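Glycerol-3-phosphate dehydrogenase [NAD(+)] (PDB 6IUY) probably interconverts sn-glycerol 3-phosphate and dihydroxyacetone phosphate with NAD(+), and carries a haloacid dehalogenase-like phosphatase domain beside the dehydrogenase, allowing direct conversion of dihydroxyacetone phosphate to glycerol. Local coordinates at residues A[120-124]-A[251-255]; A[223-229]-A[241-247]; A[499-503]-A[578-584]; A[585-590]-A[603-609]. All coordinates share one frame; numbering follows the deposited sequence.

The four contacts form two pairs, one in each half of a di-domain chain, with contact 1 at the junction. Contacts 1 and 2 have centres about 15 Å apart, contact 2 is nested inside the loop that contact 1 closes, and Lys253 CG packs on Trp242 CH2 at 3.7 Å. Contact 2 lies beside the metal site, the side chain of Cys226 about 5 Å from that of Asp206, a magnesium ligand. Contacts 3 and 4, in the helical C-terminal part of the dehydrogenase, have centres about 58 and 68 Å from that of contact 2. A probable hydrogen bond joins them, Glu581 O to Thr588 OG1 at 2.7 Å, and the Ile590 side chain of contact 4 is about 13 Å from bound dihydroxyacetone phosphate.

Contact 1 (A[120-124]-A[251-255]); sequences ALKAR and MAKLK
Leu254 is the apolar centre of this contact, its two methyls divided between two residues of helix 114-123. CD1 meets Ala120 CB at 3.9 Å, while CD2 touches Leu121 CD2 at the same distance, the two leucine side chains crossing at about a right angle. Met251 adds its sulfur from the other end of a type I beta turn, SD lying 4.1 Å from Ala120 CB; its first two torsions (-96° and -97°) put it there. The turn follows helix 247-251 and leads toward strand 257-262, the first strand of the Rossmann-type nucleotide-binding domain, so the contact packs the link between the two domains against a helix of the haloacid dehalogenase-like domain. Trp32 of helix 26-33 also touches Leu254. Farther out, Arg124 crosses Leu254 at a slant, and CD1 lies over one face of the guanidinium, toward its rim. NH1 points at Lys255 O, modelled as a hydrogen bond of 2.4 Å, too short to be trusted, and NH2 is bonded to Gly287 O.

Contact 2 (A[223-229]-A[241-247]); sequences AFICFGG and DWFVRSY
Phe227 and Tyr247 form an offset stack, their planes 8° apart and ring centroids separated by 4.0 Å. With its CG anti to the backbone N (chi1 180°), Phe227 carries its ring onto the tyrosine, CE1 over the ring centre, and Val244 CG2 comes to the phenylalanine edge at 3.6 Å from CD1. Tyr247 OH bonds to the carbonyl of Thr45, which ends the DxDx(T/V) motif whose Asp41 and Asp43 bind magnesium. On the same face of the sheet, Ile225 runs beside Trp242 in the same direction, placing CD1 3.5 Å from Trp242 CE3. Strands 223-227 and 242-244 are parallel partners in a beta-alpha-beta unit, at the edge of the Rossmann-like sheet of the haloacid dehalogenase fold. Cys226 and Phe243 occupy the other face: the thiol sulfur sits in the phenyl plane, at the edge, 5.2 Å from the centroid. Backbone bonds from Cys226 N to Trp242 O and from Val244 N to Cys226 O join the strands, and Asp241 OD2 uses its anti lone pair to accept from Phe224 N at 3.0 Å.

Contact 3 (A[499-503]-A[578-584]); sequences CKFIS and RGWELEF
Phe501 lies in the last turn of helix 481-502 and faces Trp580, the two CA atoms 9.9 Å apart, so the contact is made by side chains reaching across. Opposite it, the chain leaves helix 564-577 through a Schellman motif at Gly579, whose phi is positive, and runs on to Phe584 at the N-cap position of helix 585-594. Between the two lies an aromatic cluster of Phe501, Trp580 and Phe584, in the all-helical C-terminal part of the dehydrogenase. The Phe501 ring serves two T-shaped pairs in different roles. It turns its edge to the six-membered ring of Trp580, with planes at 74° and centroids 4.7 Å apart, and CD2 lies above the centre of that ring. Trp580 CG stands opposite the carbonyl carbon (chi1 -64°), which turns the indole toward Phe501. Phe501 also offers a face to the edge of Phe584, the planes standing at 78° and CE1 approaching Phe501 CD2 to 3.7 Å. On the opposite face of the indole Arg578 CB lies over the five-membered ring. Ile502 reaches the indole edge with CG1, 4.5 Å from CZ3. The polar rim is supplied by Glu583, whose OE1 forms a salt bridge with Lys497, a residue that also makes a cation-pi contact with Phe584; that same OE1 comes to 3.9 Å from Phe501 CZ, near the plane of the phenyl ring.

Contact 4 (A[585-590]-A[603-609]); sequences PLFTTI and ILRYRVA
The Tyr606 ring receives Leu586 CD1 and Pro585 CG obliquely, CG lying 4.3 Å from Tyr606 CD1, while the carbonyl oxygen of Ile603 sits at the ring edge in plane. Tyr606 OH lies over the centre of one face of the Arg607 guanidinium, which is beside the phenol and not under it. A first torsion of 47° places CG of the tyrosine between the backbone N and the carbonyl carbon, and its hydroxyl bonds to Glu423 of the second subunit. Tyr606 CB, meanwhile, rests 4.1 Å from Leu586 CD1. One turn on, Ala609 CB packs at 3.7 Å on Thr589 CB, and Ile603 CD1 meets Ile590 CG1 at 3.8 Å. These contacts join the start of helix 585-594 to the short helix 606-609 near the C-terminus, beside the dimer interface. Cohesion between the segments is therefore apolar; Thr589 OG1 is buried with no polar partner in the model, although the modelled threonine rotamer is doubtful, whereas the tyrosine spends its hydroxyl on the neighbouring subunit.

Contact 1 (A[120-124]-A[251-255])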
loop_
_atom_site.group_PDB
_atom_site.type_symbol
_atom_site.label_atom_id
_atom_site.label_comp_id
_atom_site.label_asym_id
_atom_site.label_seq_id
_atom_site.Cartn_x
_atom_site.Cartn_y
_atom_site.Cartn_z
ATOM N N ALA A 120 30.312 11.469 20.656
ATOM C CA ALA A 120 30.479 11.690 19.235
ATOM C C ALA A 120 30.221 10.408 18.440
ATOM O O ALA A 120 29.519 10.423 17.419
ATOM C CB ALA A 120 31.877 12.221 18.945
ATOM N N LEU A 121 30.805 9.302 18.896
ATOM C CA LEU A 121 30.633 8.026 18.210
ATOM C C LEU A 121 29.144 7.655 18.172
ATOM O O LEU A 121 28.612 7.313 17.118
ATOM C CB LEU A 121 31.463 6.921 18.884
ATOM C CG LEU A 121 32.991 7.063 18.786
ATOM C CD1 LEU A 121 33.685 6.191 19.820
ATOM C CD2 LEU A 121 33.503 6.727 17.381
ATOM N N LYS A 122 28.461 7.752 19.302
ATOM C CA LYS A 122 27.060 7.348 19.328
ATOM C C LYS A 122 26.199 8.273 18.432
ATOM O O LYS A 122 25.269 7.818 17.767
ATOM C CB LYS A 122 26.554 7.315 20.778
ATOM C CG LYS A 122 27.398 6.369 21.667
ATOM C CD LYS A 122 26.763 6.028 23.009
ATOM C CE LYS A 122 25.731 4.927 22.863
ATOM N NZ LYS A 122 25.242 4.474 24.192
ATOM N N ALA A 123 26.552 9.556 18.385
ATOM C CA ALA A 123 25.808 10.546 17.615
ATOM C C ALA A 123 25.824 10.255 16.125
ATOM O O ALA A 123 24.905 10.662 15.413
ATOM C CB ALA A 123 26.357 11.947 17.877
ATOM N N ARG A 124 26.856 9.568 15.637
ATOM C CA ARG A 124 26.861 9.157 14.231
ATOM C C ARG A 124 26.608 7.648 14.036
ATOM O O ARG A 124 27.016 7.060 13.027
ATOM C CB ARG A 124 28.180 9.552 13.563
ATOM C CG ARG A 124 29.369 8.703 13.951
ATOM C CD ARG A 124 30.644 9.255 13.317
ATOM N NE ARG A 124 30.965 10.573 13.853
ATOM C CZ ARG A 124 31.810 11.418 13.281
ATOM N NH1 ARG A 124 32.406 11.077 12.151
ATOM N NH2 ARG A 124 32.057 12.599 13.831
ATOM N N MET A 251 39.403 11.799 18.322
ATOM C CA MET A 251 38.312 12.690 17.960
ATOM C C MET A 251 38.557 13.411 16.640
ATOM O O MET A 251 37.692 13.427 15.754
ATOM C CB MET A 251 38.093 13.710 19.072
ATOM C CG MET A 251 37.001 13.336 20.055
ATOM S SD MET A 251 35.445 14.140 19.616
ATOM C CE MET A 251 34.884 14.723 21.211
ATOM N N ALA A 252 39.747 13.985 16.505
ATOM C CA ALA A 252 40.077 14.812 15.354
ATOM C C ALA A 252 40.380 13.997 14.099
ATOM O O ALA A 252 40.673 14.565 13.046
ATOM C CB ALA A 252 41.257 15.719 15.689
ATOM N N LYS A 253 40.335 12.674 14.202
ATOM C CA LYS A 253 40.498 11.844 13.014
ATOM C C LYS A 253 39.158 11.225 12.622
ATOM O O LYS A 253 39.059 10.521 11.611
ATOM C CB LYS A 253 41.562 10.766 13.236
ATOM C CG LYS A 253 42.981 11.325 13.409
ATOM C CD LYS A 253 43.364 12.224 12.235
ATOM C CE LYS A 253 44.718 12.898 12.441
ATOM N NZ LYS A 253 44.947 14.013 11.477
ATOM N N LEU A 254 38.130 11.502 13.423
ATOM C CA LEU A 254 36.748 11.156 13.056
ATOM C C LEU A 254 36.367 11.872 11.766
ATOM O O LEU A 254 36.590 13.085 11.643
ATOM C CB LEU A 254 35.762 11.544 14.165
ATOM C CG LEU A 254 35.663 10.676 15.421
ATOM C CD1 LEU A 254 34.672 11.275 16.398
ATOM C CD2 LEU A 254 35.247 9.272 15.061
ATOM N N LYS A 255 35.802 11.145 10.802
ATOM C CA LYS A 255 35.375 11.795 9.563
ATOM C C LYS A 255 34.301 12.856 9.848
ATOM O O LYS A 255 33.394 12.645 10.671
ATOM C CB LYS A 255 34.853 10.775 8.549
ATOM C CG LYS A 255 34.960 11.272 7.102
ATOM C CD LYS A 255 34.368 10.282 6.114
ATOM C CE LYS A 255 34.619 10.697 4.663
ATOM N NZ LYS A 255 34.156 9.664 3.680
#

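Contact 2 (A[223-229]-A[241-247])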
loop_
_atom_site.group_PDB
_atom_site.type_symbol
_atom_site.label_atom_id
_atom_site.label_comp_id
_atom_site.label_asym_id
_atom_site.label_seq_id
_atom_site.Cartn_x
_atom_site.Cartn_y
_atom_site.Cartn_z
ATOM N N ALA A 223 41.211 -3.670 14.323
ATOM C CA ALA A 223 42.341 -2.833 14.674
ATOM C C ALA A 223 42.380 -2.564 16.175
ATOM O O ALA A 223 41.347 -2.447 16.831
ATOM C CB ALA A 223 42.293 -1.527 13.895
ATOM N N PHE A 224 43.592 -2.486 16.714
ATOM C CA PHE A 224 43.790 -2.143 18.108
ATOM C C PHE A 224 44.465 -0.786 18.185
ATOM O O PHE A 224 45.522 -0.576 17.605
ATOM C CB PHE A 224 44.612 -3.228 18.822
ATOM C CG PHE A 224 45.138 -2.821 20.166
ATOM C CD1 PHE A 224 44.326 -2.190 21.087
ATOM C CD2 PHE A 224 46.450 -3.095 20.518
ATOM C CE1 PHE A 224 44.822 -1.816 22.338
ATOM C CE2 PHE A 224 46.949 -2.728 21.763
ATOM C CZ PHE A 224 46.140 -2.090 22.671
ATOM N N ILE A 225 43.806 0.142 18.867
ATOM C CA ILE A 225 44.366 1.442 19.179
ATOM C C ILE A 225 44.752 1.420 20.642
ATOM O O ILE A 225 43.898 1.193 21.516
ATOM C CB ILE A 225 43.365 2.593 18.920
ATOM C CG1 ILE A 225 43.078 2.736 17.421
ATOM C CG2 ILE A 225 43.880 3.898 19.520
ATOM C CD1 ILE A 225 41.948 3.679 17.099
ATOM N N CYS A 226 46.037 1.626 20.918
ATOM C CA CYS A 226 46.496 1.600 22.301
ATOM C C CYS A 226 46.451 2.993 22.890
ATOM O O CYS A 226 47.026 3.934 22.337
ATOM C CB CYS A 226 47.908 1.021 22.403
ATOM S SG CYS A 226 48.646 1.224 24.057
ATOM N N PHE A 227 45.760 3.121 24.013
ATOM C CA PHE A 227 45.666 4.394 24.713
ATOM C C PHE A 227 46.582 4.444 25.935
ATOM O O PHE A 227 46.273 3.878 26.988
ATOM C CB PHE A 227 44.227 4.652 25.134
ATOM C CG PHE A 227 44.037 5.939 25.867
ATOM C CD1 PHE A 227 43.880 7.131 25.173
ATOM C CD2 PHE A 227 43.996 5.958 27.250
ATOM C CE1 PHE A 227 43.691 8.312 25.855
ATOM C CE2 PHE A 227 43.807 7.130 27.936
ATOM C CZ PHE A 227 43.657 8.309 27.249
ATOM N N GLY A 228 47.704 5.137 25.785
ATOM C CA GLY A 228 48.681 5.278 26.852
ATOM C C GLY A 228 48.586 6.616 27.560
ATOM O O GLY A 228 49.581 7.130 28.065
ATOM N N GLY A 229 47.384 7.185 27.592
ATOM C CA GLY A 229 47.168 8.446 28.273
ATOM C C GLY A 229 47.396 8.318 29.765
ATOM O O GLY A 229 47.889 9.246 30.403
ATOM N N ASP A 241 48.065 -0.940 16.585
ATOM C CA ASP A 241 47.853 -0.401 15.249
ATOM C C ASP A 241 47.940 1.115 15.244
ATOM O O ASP A 241 48.019 1.745 14.187
ATOM C CB ASP A 241 46.491 -0.840 14.712
ATOM C CG ASP A 241 46.504 -2.247 14.177
ATOM O OD1 ASP A 241 47.469 -2.594 13.467
ATOM O OD2 ASP A 241 45.548 -3.001 14.458
ATOM N N TRP A 242 47.925 1.699 16.431
ATOM C CA TRP A 242 47.894 3.144 16.555
ATOM C C TRP A 242 48.041 3.476 18.035
ATOM O O TRP A 242 47.287 2.974 18.861
ATOM C CB TRP A 242 46.585 3.696 15.962
ATOM C CG TRP A 242 46.439 5.185 15.953
ATOM C CD1 TRP A 242 47.355 6.105 16.361
ATOM C CD2 TRP A 242 45.295 5.931 15.508
ATOM N NE1 TRP A 242 46.856 7.378 16.201
ATOM C CE2 TRP A 242 45.593 7.298 15.682
ATOM C CE3 TRP A 242 44.049 5.576 14.982
ATOM C CZ2 TRP A 242 44.693 8.308 15.345
ATOM C CZ3 TRP A 242 43.159 6.576 14.658
ATOM C CH2 TRP A 242 43.486 7.928 14.834
ATOM N N PHE A 243 49.036 4.288 18.375
ATOM C CA PHE A 243 49.258 4.665 19.769
ATOM C C PHE A 243 48.890 6.122 19.980
ATOM O O PHE A 243 49.352 6.995 19.244
ATOM C CB PHE A 243 50.719 4.420 20.184
ATOM C CG PHE A 243 51.048 4.944 21.551
ATOM C CD1 PHE A 243 50.617 4.277 22.685
ATOM C CD2 PHE A 243 51.778 6.110 21.706
ATOM C CE1 PHE A 243 50.905 4.762 23.949
ATOM C CE2 PHE A 243 52.074 6.598 22.966
ATOM C CZ PHE A 243 51.637 5.924 24.090
ATOM N N VAL A 244 48.058 6.386 20.982
ATOM C CA VAL A 244 47.625 7.751 21.244
ATOM C C VAL A 244 47.743 8.098 22.717
ATOM O O VAL A 244 47.677 7.222 23.582
ATOM C CB VAL A 244 46.160 7.992 20.777
ATOM C CG1 VAL A 244 45.726 6.919 19.782
ATOM C CG2 VAL A 244 45.212 8.048 21.961
ATOM N N ARG A 245 47.922 9.387 22.992
ATOM C CA ARG A 245 48.102 9.875 24.356
ATOM C C ARG A 245 46.891 10.680 24.811
ATOM O O ARG A 245 46.541 10.690 25.995
ATOM C CB ARG A 245 49.373 10.722 24.461
ATOM C CG ARG A 245 50.659 9.912 24.409
ATOM C CD ARG A 245 51.877 10.775 24.695
ATOM N NE ARG A 245 53.075 9.969 24.936
ATOM C CZ ARG A 245 53.886 9.519 23.977
ATOM N NH1 ARG A 245 53.625 9.792 22.700
ATOM N NH2 ARG A 245 54.954 8.789 24.295
ATOM N N SER A 246 46.252 11.348 23.858
ATOM C CA SER A 246 45.031 12.096 24.126
ATOM C C SER A 246 43.855 11.565 23.299
ATOM O O SER A 246 44.043 11.003 22.207
ATOM C CB SER A 246 45.249 13.581 23.834
ATOM O OG SER A 246 44.105 14.339 24.187
ATOM N N TYR A 247 42.640 11.742 23.814
ATOM C CA TYR A 247 41.465 11.317 23.070
ATOM C C TYR A 247 41.105 12.319 21.982
ATOM O O TYR A 247 40.397 11.974 21.038
ATOM C CB TYR A 247 40.274 11.076 24.008
ATOM C CG TYR A 247 40.296 9.682 24.578
ATOM C CD1 TYR A 247 40.557 8.591 23.763
ATOM C CD2 TYR A 247 40.111 9.458 25.931
ATOM C CE1 TYR A 247 40.600 7.315 24.272
ATOM C CE2 TYR A 247 40.154 8.188 26.451
ATOM C CZ TYR A 247 40.400 7.119 25.619
ATOM O OH TYR A 247 40.451 5.849 26.139
#

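Contact 3 (A[499-503]-A[578-584])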
loop_
_atom_site.group_PDB
_atom_site.type_symbol
_atom_site.label_atom_id
_atom_site.label_comp_id
_atom_site.label_asym_id
_atom_site.label_seq_id
_atom_site.Cartn_x
_atom_site.Cartn_y
_atom_site.Cartn_z
ATOM N N CYS A 499 6.754 -1.886 -11.804
ATOM C CA CYS A 499 7.806 -2.228 -10.846
ATOM C C CYS A 499 8.128 -3.706 -10.881
ATOM O O CYS A 499 9.288 -4.107 -10.744
ATOM C CB CYS A 499 7.405 -1.844 -9.430
ATOM S SG CYS A 499 7.787 -0.151 -9.026
ATOM N N LYS A 500 7.097 -4.520 -11.058
ATOM C CA LYS A 500 7.297 -5.951 -11.102
ATOM C C LYS A 500 7.869 -6.376 -12.461
ATOM O O LYS A 500 8.698 -7.279 -12.521
ATOM C CB LYS A 500 5.984 -6.672 -10.772
ATOM C CG LYS A 500 5.500 -6.356 -9.338
ATOM C CD LYS A 500 4.274 -7.179 -8.946
ATOM C CE LYS A 500 3.732 -6.775 -7.580
ATOM N NZ LYS A 500 2.316 -7.216 -7.454
ATOM N N PHE A 501 7.484 -5.702 -13.539
ATOM C CA PHE A 501 8.055 -6.019 -14.852
ATOM C C PHE A 501 9.543 -5.730 -14.950
ATOM O O PHE A 501 10.224 -6.302 -15.794
ATOM C CB PHE A 501 7.361 -5.243 -15.973
ATOM C CG PHE A 501 6.125 -5.901 -16.491
ATOM C CD1 PHE A 501 5.366 -6.724 -15.676
ATOM C CD2 PHE A 501 5.729 -5.706 -17.797
ATOM C CE1 PHE A 501 4.229 -7.326 -16.155
ATOM C CE2 PHE A 501 4.580 -6.306 -18.281
ATOM C CZ PHE A 501 3.836 -7.112 -17.458
ATOM N N ILE A 502 10.050 -4.834 -14.107
ATOM C CA ILE A 502 11.410 -4.336 -14.308
ATOM C C ILE A 502 12.336 -4.663 -13.155
ATOM O O ILE A 502 13.500 -4.994 -13.376
ATOM C CB ILE A 502 11.394 -2.824 -14.562
ATOM C CG1 ILE A 502 11.354 -2.586 -16.073
ATOM C CG2 ILE A 502 12.585 -2.156 -13.926
ATOM C CD1 ILE A 502 11.029 -1.203 -16.436
ATOM N N SER A 503 11.820 -4.604 -11.931
ATOM C CA SER A 503 12.590 -5.040 -10.773
ATOM C C SER A 503 11.709 -5.847 -9.818
ATOM O O SER A 503 11.075 -5.283 -8.921
ATOM C CB SER A 503 13.213 -3.838 -10.052
ATOM O OG SER A 503 12.281 -2.779 -9.909
ATOM N N ARG A 578 9.328 -2.691 -25.788
ATOM C CA ARG A 578 9.101 -4.030 -25.256
ATOM C C ARG A 578 7.747 -4.584 -25.650
ATOM O O ARG A 578 7.373 -5.665 -25.200
ATOM C CB ARG A 578 9.192 -4.041 -23.727
ATOM C CG ARG A 578 10.417 -3.397 -23.134
ATOM C CD ARG A 578 11.517 -4.397 -22.857
ATOM N NE ARG A 578 12.645 -3.724 -22.211
ATOM C CZ ARG A 578 12.873 -3.734 -20.899
ATOM N NH1 ARG A 578 12.064 -4.401 -20.085
ATOM N NH2 ARG A 578 13.910 -3.080 -20.398
ATOM N N GLY A 579 6.994 -3.838 -26.453
ATOM C CA GLY A 579 5.637 -4.242 -26.807
ATOM C C GLY A 579 4.680 -4.335 -25.622
ATOM O O GLY A 579 3.854 -5.236 -25.561
ATOM N N TRP A 580 4.779 -3.409 -24.677
ATOM C CA TRP A 580 3.907 -3.445 -23.508
ATOM C C TRP A 580 2.812 -2.380 -23.544
ATOM O O TRP A 580 2.200 -2.106 -22.516
ATOM C CB TRP A 580 4.703 -3.263 -22.218
ATOM C CG TRP A 580 5.697 -4.332 -21.892
ATOM C CD1 TRP A 580 5.768 -5.592 -22.424
ATOM C CD2 TRP A 580 6.770 -4.234 -20.943
ATOM N NE1 TRP A 580 6.823 -6.282 -21.861
ATOM C CE2 TRP A 580 7.453 -5.474 -20.950
ATOM C CE3 TRP A 580 7.219 -3.220 -20.089
ATOM C CZ2 TRP A 580 8.561 -5.724 -20.137
ATOM C CZ3 TRP A 580 8.330 -3.468 -19.277
ATOM C CH2 TRP A 580 8.985 -4.711 -19.307
ATOM N N GLU A 581 2.551 -1.780 -24.700
ATOM C CA GLU A 581 1.532 -0.728 -24.754
ATOM C C GLU A 581 0.195 -1.138 -24.135
ATOM O O GLU A 581 -0.440 -0.322 -23.461
ATOM C CB GLU A 581 1.295 -0.272 -26.187
ATOM C CG GLU A 581 2.329 0.701 -26.702
ATOM C CD GLU A 581 2.913 0.254 -28.025
ATOM O OE1 GLU A 581 2.969 -0.982 -28.247
ATOM O OE2 GLU A 581 3.311 1.127 -28.835
ATOM N N LEU A 582 -0.235 -2.385 -24.336
ATOM C CA LEU A 582 -1.524 -2.806 -23.780
ATOM C C LEU A 582 -1.409 -3.371 -22.363
ATOM O O LEU A 582 -2.411 -3.513 -21.667
ATOM C CB LEU A 582 -2.202 -3.835 -24.685
ATOM C CG LEU A 582 -2.285 -3.423 -26.154
ATOM C CD1 LEU A 582 -3.354 -4.239 -26.885
ATOM C CD2 LEU A 582 -2.558 -1.940 -26.263
ATOM N N GLU A 583 -0.197 -3.681 -21.921
ATOM C CA GLU A 583 -0.031 -4.115 -20.544
ATOM C C GLU A 583 -0.297 -2.973 -19.581
ATOM O O GLU A 583 -0.583 -3.193 -18.413
ATOM C CB GLU A 583 1.371 -4.669 -20.306
ATOM C CG GLU A 583 1.684 -5.921 -21.114
ATOM C CD GLU A 583 0.753 -7.060 -20.787
ATOM O OE1 GLU A 583 0.591 -7.373 -19.585
ATOM O OE2 GLU A 583 0.172 -7.635 -21.733
ATOM N N PHE A 584 -0.189 -1.746 -20.068
ATOM C CA PHE A 584 -0.329 -0.591 -19.197
ATOM C C PHE A 584 -1.251 0.391 -19.877
ATOM O O PHE A 584 -0.812 1.399 -20.426
ATOM C CB PHE A 584 1.037 0.033 -18.889
ATOM C CG PHE A 584 2.001 -0.907 -18.171
ATOM C CD1 PHE A 584 2.889 -1.704 -18.888
ATOM C CD2 PHE A 584 2.029 -0.977 -16.785
ATOM C CE1 PHE A 584 3.774 -2.568 -18.238
ATOM C CE2 PHE A 584 2.915 -1.836 -16.128
ATOM C CZ PHE A 584 3.785 -2.625 -16.859
#

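Contact 4 (A[585-590]-A[603-609])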
loop_
_atom_site.group_PDB
_atom_site.type_symbol
_atom_site.label_atom_id
_atom_site.label_comp_id
_atom_site.label_asym_id
_atom_site.label_seq_id
_atom_site.Cartn_x
_atom_site.Cartn_y
_atom_site.Cartn_z
ATOM N N PRO A 585 -2.550 0.081 -19.873
ATOM C CA PRO A 585 -3.498 0.885 -20.651
ATOM C C PRO A 585 -3.563 2.343 -20.185
ATOM O O PRO A 585 -3.645 3.203 -21.042
ATOM C CB PRO A 585 -4.839 0.164 -20.434
ATOM C CG PRO A 585 -4.654 -0.618 -19.170
ATOM C CD PRO A 585 -3.207 -1.033 -19.170
ATOM N N LEU A 586 -3.517 2.631 -18.885
ATOM C CA LEU A 586 -3.677 4.027 -18.490
ATOM C C LEU A 586 -2.443 4.838 -18.877
ATOM O O LEU A 586 -2.579 5.948 -19.393
ATOM C CB LEU A 586 -3.955 4.165 -16.989
ATOM C CG LEU A 586 -4.085 5.612 -16.467
ATOM C CD1 LEU A 586 -5.300 6.338 -17.051
ATOM C CD2 LEU A 586 -4.149 5.628 -14.958
ATOM N N PHE A 587 -1.248 4.294 -18.627
ATOM C CA PHE A 587 -0.007 4.958 -19.035
ATOM C C PHE A 587 -0.077 5.281 -20.525
ATOM O O PHE A 587 0.303 6.360 -20.973
ATOM C CB PHE A 587 1.223 4.083 -18.759
ATOM C CG PHE A 587 1.605 3.995 -17.310
ATOM C CD1 PHE A 587 0.921 4.708 -16.347
ATOM C CD2 PHE A 587 2.668 3.202 -16.917
ATOM C CE1 PHE A 587 1.299 4.625 -15.011
ATOM C CE2 PHE A 587 3.041 3.115 -15.591
ATOM C CZ PHE A 587 2.361 3.825 -14.634
ATOM N N THR A 588 -0.591 4.338 -21.296
ATOM C CA THR A 588 -0.609 4.489 -22.734
ATOM C C THR A 588 -1.630 5.512 -23.201
ATOM O O THR A 588 -1.334 6.314 -24.100
ATOM C CB THR A 588 -0.886 3.155 -23.429
ATOM O OG1 THR A 588 0.250 2.304 -23.276
ATOM C CG2 THR A 588 -1.145 3.369 -24.929
ATOM N N THR A 589 -2.831 5.514 -22.619
ATOM C CA THR A 589 -3.803 6.482 -23.120
ATOM C C THR A 589 -3.455 7.888 -22.639
ATOM O O THR A 589 -3.757 8.856 -23.325
ATOM C CB THR A 589 -5.272 6.124 -22.763
ATOM O OG1 THR A 589 -5.763 6.975 -21.727
ATOM C CG2 THR A 589 -5.424 4.684 -22.372
ATOM N N ILE A 590 -2.780 8.019 -21.500
ATOM C CA ILE A 590 -2.272 9.338 -21.093
ATOM C C ILE A 590 -1.268 9.919 -22.107
ATOM O O ILE A 590 -1.299 11.119 -22.400
ATOM C CB ILE A 590 -1.594 9.283 -19.710
ATOM C CG1 ILE A 590 -2.625 9.041 -18.607
ATOM C CG2 ILE A 590 -0.817 10.567 -19.458
ATOM C CD1 ILE A 590 -2.018 8.839 -17.215
ATOM N N ILE A 603 -10.128 9.689 -21.083
ATOM C CA ILE A 603 -9.190 9.351 -20.006
ATOM C C ILE A 603 -9.755 8.282 -19.060
ATOM O O ILE A 603 -9.006 7.456 -18.557
ATOM C CB ILE A 603 -8.780 10.608 -19.194
ATOM C CG1 ILE A 603 -7.595 10.314 -18.260
ATOM C CG2 ILE A 603 -9.937 11.142 -18.385
ATOM C CD1 ILE A 603 -6.299 10.108 -18.951
ATOM N N LEU A 604 -11.061 8.276 -18.808
ATOM C CA LEU A 604 -11.617 7.245 -17.933
ATOM C C LEU A 604 -11.900 5.960 -18.723
ATOM O O LEU A 604 -12.334 4.966 -18.160
ATOM C CB LEU A 604 -12.892 7.733 -17.247
ATOM C CG LEU A 604 -12.770 9.039 -16.451
ATOM C CD1 LEU A 604 -14.153 9.594 -16.106
ATOM C CD2 LEU A 604 -11.947 8.809 -15.188
ATOM N N ARG A 605 -11.632 5.990 -20.028
ATOM C CA ARG A 605 -11.875 4.839 -20.900
ATOM C C ARG A 605 -10.570 4.206 -21.357
ATOM O O ARG A 605 -10.437 3.809 -22.520
ATOM C CB ARG A 605 -12.701 5.248 -22.124
ATOM C CG ARG A 605 -14.185 5.494 -21.847
ATOM C CD ARG A 605 -15.013 4.233 -22.111
ATOM N NE ARG A 605 -16.442 4.533 -22.168
ATOM C CZ ARG A 605 -17.076 5.015 -23.238
ATOM N NH1 ARG A 605 -16.414 5.264 -24.369
ATOM N NH2 ARG A 605 -18.383 5.254 -23.177
ATOM N N TYR A 606 -9.617 4.105 -20.434
ATOM C CA TYR A 606 -8.275 3.643 -20.756
ATOM C C TYR A 606 -8.223 2.213 -21.324
ATOM O O TYR A 606 -7.485 1.960 -22.276
ATOM C CB TYR A 606 -7.390 3.747 -19.516
ATOM C CG TYR A 606 -8.025 3.192 -18.269
ATOM C CD1 TYR A 606 -7.926 1.839 -17.950
ATOM C CD2 TYR A 606 -8.729 4.017 -17.408
ATOM C CE1 TYR A 606 -8.510 1.330 -16.792
ATOM C CE2 TYR A 606 -9.316 3.519 -16.253
ATOM C CZ TYR A 606 -9.200 2.181 -15.949
ATOM O OH TYR A 606 -9.786 1.707 -14.798
ATOM N N ARG A 607 -8.991 1.287 -20.747
ATOM C CA ARG A 607 -9.070 -0.095 -21.253
ATOM C C ARG A 607 -9.355 -0.121 -22.751
ATOM O O ARG A 607 -8.957 -1.042 -23.465
ATOM C CB ARG A 607 -10.159 -0.887 -20.503
ATOM C CG ARG A 607 -9.681 -1.635 -19.260
ATOM C CD ARG A 607 -10.707 -1.560 -18.124
ATOM N NE ARG A 607 -10.067 -1.761 -16.820
ATOM C CZ ARG A 607 -10.698 -1.721 -15.642
ATOM N NH1 ARG A 607 -12.012 -1.495 -15.582
ATOM N NH2 ARG A 607 -10.014 -1.912 -14.512
ATOM N N VAL A 608 -10.027 0.916 -23.232
ATOM C CA VAL A 608 -10.423 0.997 -24.633
ATOM C C VAL A 608 -9.554 1.965 -25.426
ATOM O O VAL A 608 -9.213 1.709 -26.582
ATOM C CB VAL A 608 -11.886 1.440 -24.765
ATOM C CG1 VAL A 608 -12.217 1.729 -26.216
ATOM C CG2 VAL A 608 -12.815 0.385 -24.183
ATOM N N ALA A 609 -9.210 3.088 -24.798
ATOM C CA ALA A 609 -8.445 4.140 -25.462
ATOM C C ALA A 609 -7.004 3.717 -25.784
ATOM O O ALA A 609 -6.342 4.316 -26.637
ATOM C CB ALA A 609 -8.445 5.389 -24.607
#